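Local coordinates for putative ABC type-2 transporter (Thermotoga maritima MSB8, PDB 3CNI), which probably takes part in transport across the cell membrane as a domain of an ABC-2 family membrane protein, and binds calcium in the crystal, at residues Ala147-Asn150 with Val151-Gln155; Val107-Ala110 with Ser111-Leu114. All coordinates share one frame; numbering follows the deposited sequence.

Contact 1 of 2, residues Ala147-Asn150 with Val151-Gln155; sequences AIMN and VFYSQ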
loop_
_atom_site.group_PDB
_atom_site.type_symbol
_atom_site.label_atom_id
_atom_site.label_comp_id
_atom_site.label_asym_id
_atom_site.label_seq_id
_atom_site.Cartn_x
_atom_site.Cartn_y
_atom_site.Cartn_z
ATOM N N ALA A 147 0.879 -6.302 12.281
ATOM C CA ALA A 147 1.919 -6.719 13.273
ATOM C C ALA A 147 1.242 -7.246 14.505
ATOM O O ALA A 147 1.589 -8.276 15.015
ATOM C CB ALA A 147 2.853 -5.555 13.654
ATOM N N ILE A 148 0.257 -6.522 14.989
ATOM C CA ILE A 148 -0.413 -6.942 16.219
ATOM C C ILE A 148 -1.137 -8.256 15.989
ATOM O O ILE A 148 -1.139 -9.141 16.813
ATOM C CB ILE A 148 -1.374 -5.900 16.791
ATOM C CG1 ILE A 148 -0.552 -4.716 17.251
ATOM C CG2 ILE A 148 -2.078 -6.493 18.021
ATOM C CD1 ILE A 148 0.451 -5.100 18.342
HETATM N N MSE A 149 -1.721 -8.374 14.817
HETATM C CA MSE A 149 -2.483 -9.577 14.514
HETATM C C MSE A 149 -1.548 -10.736 14.281
HETATM O O MSE A 149 -1.867 -11.813 14.645
HETATM C CB MSE A 149 -3.384 -9.343 13.283
HETATM C CG MSE A 149 -4.495 -8.310 13.523
HETATM SE SE MSE A 149 -5.819 -9.077 14.806
HETATM C CE MSE A 149 -5.877 -7.509 16.007
ATOM N N ASN A 150 -0.389 -10.503 13.684
ATOM C CA ASN A 150 0.582 -11.612 13.402
ATOM C C ASN A 150 1.220 -12.147 14.674
ATOM O O ASN A 150 1.624 -13.332 14.741
ATOM C CB ASN A 150 1.687 -11.240 12.379
ATOM C CG ASN A 150 1.134 -10.974 10.996
ATOM O OD1 ASN A 150 0.124 -11.571 10.573
ATOM N ND2 ASN A 150 1.779 -10.027 10.265
ATOM N N VAL A 151 1.309 -11.271 15.678
ATOM C CA VAL A 151 1.855 -11.645 16.997
ATOM C C VAL A 151 0.927 -12.630 17.649
ATOM O O VAL A 151 1.354 -13.738 17.976
ATOM C CB VAL A 151 2.021 -10.446 17.972
ATOM C CG1 VAL A 151 2.200 -10.898 19.418
ATOM C CG2 VAL A 151 3.206 -9.661 17.626
ATOM N N PHE A 152 -0.315 -12.192 17.824
ATOM C CA PHE A 152 -1.327 -12.930 18.554
ATOM C C PHE A 152 -1.681 -14.253 17.889
ATOM O O PHE A 152 -1.779 -15.300 18.526
ATOM C CB PHE A 152 -2.543 -12.019 18.791
ATOM C CG PHE A 152 -2.265 -11.011 19.872
ATOM C CD1 PHE A 152 -1.738 -11.487 21.082
ATOM C CD2 PHE A 152 -2.422 -9.644 19.701
ATOM C CE1 PHE A 152 -1.409 -10.612 22.145
ATOM C CE2 PHE A 152 -2.102 -8.753 20.744
ATOM C CZ PHE A 152 -1.607 -9.234 21.968
ATOM N N TYR A 153 -1.652 -14.236 16.575
ATOM C CA TYR A 153 -2.040 -15.420 15.817
ATOM C C TYR A 153 -0.824 -16.307 15.490
ATOM O O TYR A 153 -0.955 -17.311 14.794
ATOM C CB TYR A 153 -2.823 -15.062 14.549
ATOM C CG TYR A 153 -4.286 -14.683 14.775
ATOM C CD1 TYR A 153 -5.244 -15.657 15.068
ATOM C CD2 TYR A 153 -4.715 -13.361 14.645
ATOM C CE1 TYR A 153 -6.593 -15.327 15.266
ATOM C CE2 TYR A 153 -6.081 -12.989 14.827
ATOM C CZ TYR A 153 -7.012 -13.992 15.144
ATOM O OH TYR A 153 -8.351 -13.696 15.330
ATOM N N SER A 154 0.335 -15.956 16.052
ATOM C CA SER A 154 1.586 -16.689 15.857
ATOM C C SER A 154 1.717 -17.786 16.893
ATOM O O SER A 154 2.747 -18.467 16.937
ATOM C CB SER A 154 2.823 -15.784 15.987
ATOM O OG SER A 154 3.071 -15.415 17.348
ATOM N N GLN A 155 0.704 -17.872 17.758
ATOM C CA GLN A 155 0.583 -18.965 18.737
ATOM C C GLN A 155 -0.200 -20.131 18.159
ATOM O O GLN A 155 0.387 -21.169 17.867
ATOM C CB GLN A 155 -0.091 -18.491 20.030
ATOM C CG GLN A 155 0.711 -17.437 20.814
ATOM C CD GLN A 155 -0.188 -16.418 21.507
ATOM O OE1 GLN A 155 0.141 -15.908 22.570
ATOM N NE2 GLN A 155 -1.324 -16.123 20.898
#

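Contact 2 of 2, residues Val107-Ala110 with Ser111-Leu114; sequences VQLA and SFLL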
loop_
_atom_site.group_PDB
_atom_site.type_symbol
_atom_site.label_atom_id
_atom_site.label_comp_id
_atom_site.label_asym_id
_atom_site.label_seq_id
_atom_site.Cartn_x
_atom_site.Cartn_y
_atom_site.Cartn_z
ATOM N N VAL A 107 0.978 9.405 -4.724
ATOM C CA VAL A 107 0.763 9.781 -6.110
ATOM C C VAL A 107 0.206 11.253 -6.232
ATOM O O VAL A 107 0.622 12.055 -7.079
ATOM C CB VAL A 107 -0.200 8.741 -6.855
ATOM C CG1 VAL A 107 -0.538 9.251 -8.295
ATOM C CG2 VAL A 107 0.416 7.359 -6.914
ATOM N N GLN A 108 -0.720 11.603 -5.354
ATOM C CA GLN A 108 -1.338 12.912 -5.402
ATOM C C GLN A 108 -0.431 13.995 -4.827
ATOM O O GLN A 108 -0.814 15.166 -4.798
ATOM C CB GLN A 108 -2.688 12.957 -4.694
ATOM C CG GLN A 108 -3.768 12.062 -5.282
ATOM C CD GLN A 108 -5.024 11.974 -4.397
ATOM O OE1 GLN A 108 -5.799 12.914 -4.319
ATOM N NE2 GLN A 108 -5.213 10.834 -3.714
ATOM N N LEU A 109 0.796 13.645 -4.456
ATOM C CA LEU A 109 1.742 14.658 -3.937
ATOM C C LEU A 109 2.814 14.973 -4.947
ATOM O O LEU A 109 3.576 15.936 -4.803
ATOM C CB LEU A 109 2.422 14.180 -2.636
ATOM C CG LEU A 109 1.627 14.060 -1.316
ATOM C CD1 LEU A 109 2.483 13.425 -0.157
ATOM C CD2 LEU A 109 1.027 15.368 -0.866
ATOM N N ALA A 110 2.883 14.114 -5.964
ATOM C CA ALA A 110 4.080 13.982 -6.783
ATOM C C ALA A 110 4.501 15.231 -7.524
ATOM O O ALA A 110 5.681 15.536 -7.589
ATOM C CB ALA A 110 3.957 12.790 -7.736
ATOM N N SER A 111 3.543 15.942 -8.096
ATOM C CA SER A 111 3.808 17.142 -8.905
ATOM C C SER A 111 4.528 18.187 -8.088
ATOM O O SER A 111 5.219 19.122 -8.643
ATOM C CB SER A 111 2.507 17.814 -9.366
ATOM O OG SER A 111 1.985 17.245 -10.534
ATOM N N PHE A 112 4.352 18.083 -6.770
ATOM C CA PHE A 112 4.874 19.088 -5.881
ATOM C C PHE A 112 6.339 18.752 -5.549
ATOM O O PHE A 112 7.077 19.549 -4.997
ATOM C CB PHE A 112 3.958 19.222 -4.650
ATOM C CG PHE A 112 2.435 19.047 -4.956
ATOM C CD1 PHE A 112 1.613 18.328 -4.104
ATOM C CD2 PHE A 112 1.856 19.610 -6.068
ATOM C CE1 PHE A 112 0.262 18.167 -4.366
ATOM C CE2 PHE A 112 0.500 19.469 -6.317
ATOM C CZ PHE A 112 -0.279 18.749 -5.471
ATOM N N LEU A 113 6.742 17.590 -5.975
ATOM C CA LEU A 113 8.088 17.143 -5.702
ATOM C C LEU A 113 8.941 17.264 -6.920
ATOM O O LEU A 113 10.096 16.840 -6.919
ATOM C CB LEU A 113 8.067 15.707 -5.209
ATOM C CG LEU A 113 7.185 15.433 -3.990
ATOM C CD1 LEU A 113 7.184 13.935 -3.681
ATOM C CD2 LEU A 113 7.641 16.294 -2.801
ATOM N N LEU A 114 8.387 17.851 -7.971
ATOM C CA LEU A 114 9.123 17.961 -9.249
ATOM C C LEU A 114 10.069 19.147 -9.239
ATOM O O LEU A 114 10.910 19.276 -10.116
ATOM C CB LEU A 114 8.172 18.046 -10.457
ATOM C CG LEU A 114 7.393 16.770 -10.769
ATOM C CD1 LEU A 114 6.346 17.076 -11.876
ATOM C CD2 LEU A 114 8.337 15.582 -11.127
#

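Contact 1 of 2, residues Ala147-Asn150 with Val151-Gln155
Ile148 and Phe152, one helical turn apart on helix 145-152, run off the helix alongside each other. The methyl CG2 of Ile148 meets the CD2-CE2 side of the ring, 3.5 Å from Phe152 CE2. A chi1 of -67° sets CG1 beside the backbone N and leaves CG2 anti to it, beside the carbonyl carbon, and CG2 is the branch that touches Phe152. Both side chains also rest on Phe140 of strand 138-140.

The next pair along repeats the spacing with different chemistry. Met149, present as selenomethionine, runs alongside Tyr153 and brings its selenium to the ring edge, 3.9 Å from Tyr153 CE2. The approach is almost in the ring plane: the direction from ring centroid to SE lies 84° off the ring normal, a Met-aromatic contact of the edge type. The chain bends at chi2 and chi3, so that SE is its nearest atom to the ring and the terminal CE turns away from it.

The backbone carries the same i to i+4 spacing. Val151 N donates to Ala147 O at 3.1 Å and Tyr153 N to Met149 O at the same length, while the bond from Phe152 N to Ile148 O is weak. Tyr153 is the first residue to leave helical angles, and beyond it Ser154 OG is modelled only 2.5 Å from Val151 O, too short to be trusted in detail.

The polar ends have partners elsewhere: Tyr153 OH bonds to Thr87 OG1, and Asn150 ND2 to Asp125 OD2 of the second subunit, whose Phe124 packs on Met149. The chemistry thus divides the helix end between apolar contacts, with Ile148 and Met149 buried, and polar links that join it to the loop at Thr87 and to the partner subunit.

Contact 2 of 2, residues Val107-Ala110 with Ser111-Leu114
Leu109 and Ala110 offer their carbonyls to Phe112 and Leu113 as the chain winds out of helix 89-107. Val107 to Ala110 form a type I beta turn, closed by Ala110 N to Val107 O at 3.3 Å, and a short 3-10 segment reaching Ser111 and Phe112 follows. Across the junction the bonds span three residues, the spacing of a 3-10 winding: Phe112 N donates to Leu109 O at 3.0 Å, and Leu113 N to Ala110 O at 2.8 Å. A further bond of the same spacing, Leu114 N to Ser111 O, is weak.

The Phe112 side chain, in the conformer described here, one of two, turns back alongside the preceding peptides, whose carbonyl oxygens it meets obliquely. Its chi1 of -36° keeps CG beside its own backbone N, and the ring reaches back along the chain: CD1 lies 3.2 Å from Leu109 O, while CE1 comes equally near Gln108 O. These ring contacts are tentative, since they hold for that conformer alone. Contact with the Leu109 side chain is looser, with 4.4 Å between Leu109 CD2 and Phe112 CD1. Leu113 directs its CB toward the earlier residues and sets CG 3.7 Å from Leu109 O, so two residues approach one carbonyl oxygen, Phe112 through its amide and, in this conformer, its ring, and Leu113 through its branch carbon.

This exit from helix 89-107 lies against several parts of the fold. Phe112 packs on Ile23 and Leu26 of helix 22-32, and Gln108 on Ala30 of the same helix. Leu113 touches Leu122 and Leu123, in the loop leading to strand 127-135, whereas Ala110, Ser111 and Leu114 meet Leu89 of the second subunit.

Overall arrangement
From the N terminus, the chain passes through the strands of a mixed sheet and the helices between them before helix 89-107 delivers it to contact 2, where the residues just beyond that helix turn in the loop toward strand 127-135. Strands 127-135 and 138-140 follow, and helix 145-152 carries contact 1 to the end of the model. The two are therefore in series, neither nested nor crossing, and neither closes a long loop. The centres of contact 1 and contact 2 are about 36 Å apart, on opposite sides of the chain's centre. Contact 2 joins the helix exit to helix 22-32; contact 1 sets the terminal helix against the last two strands. Both also touch the second subunit.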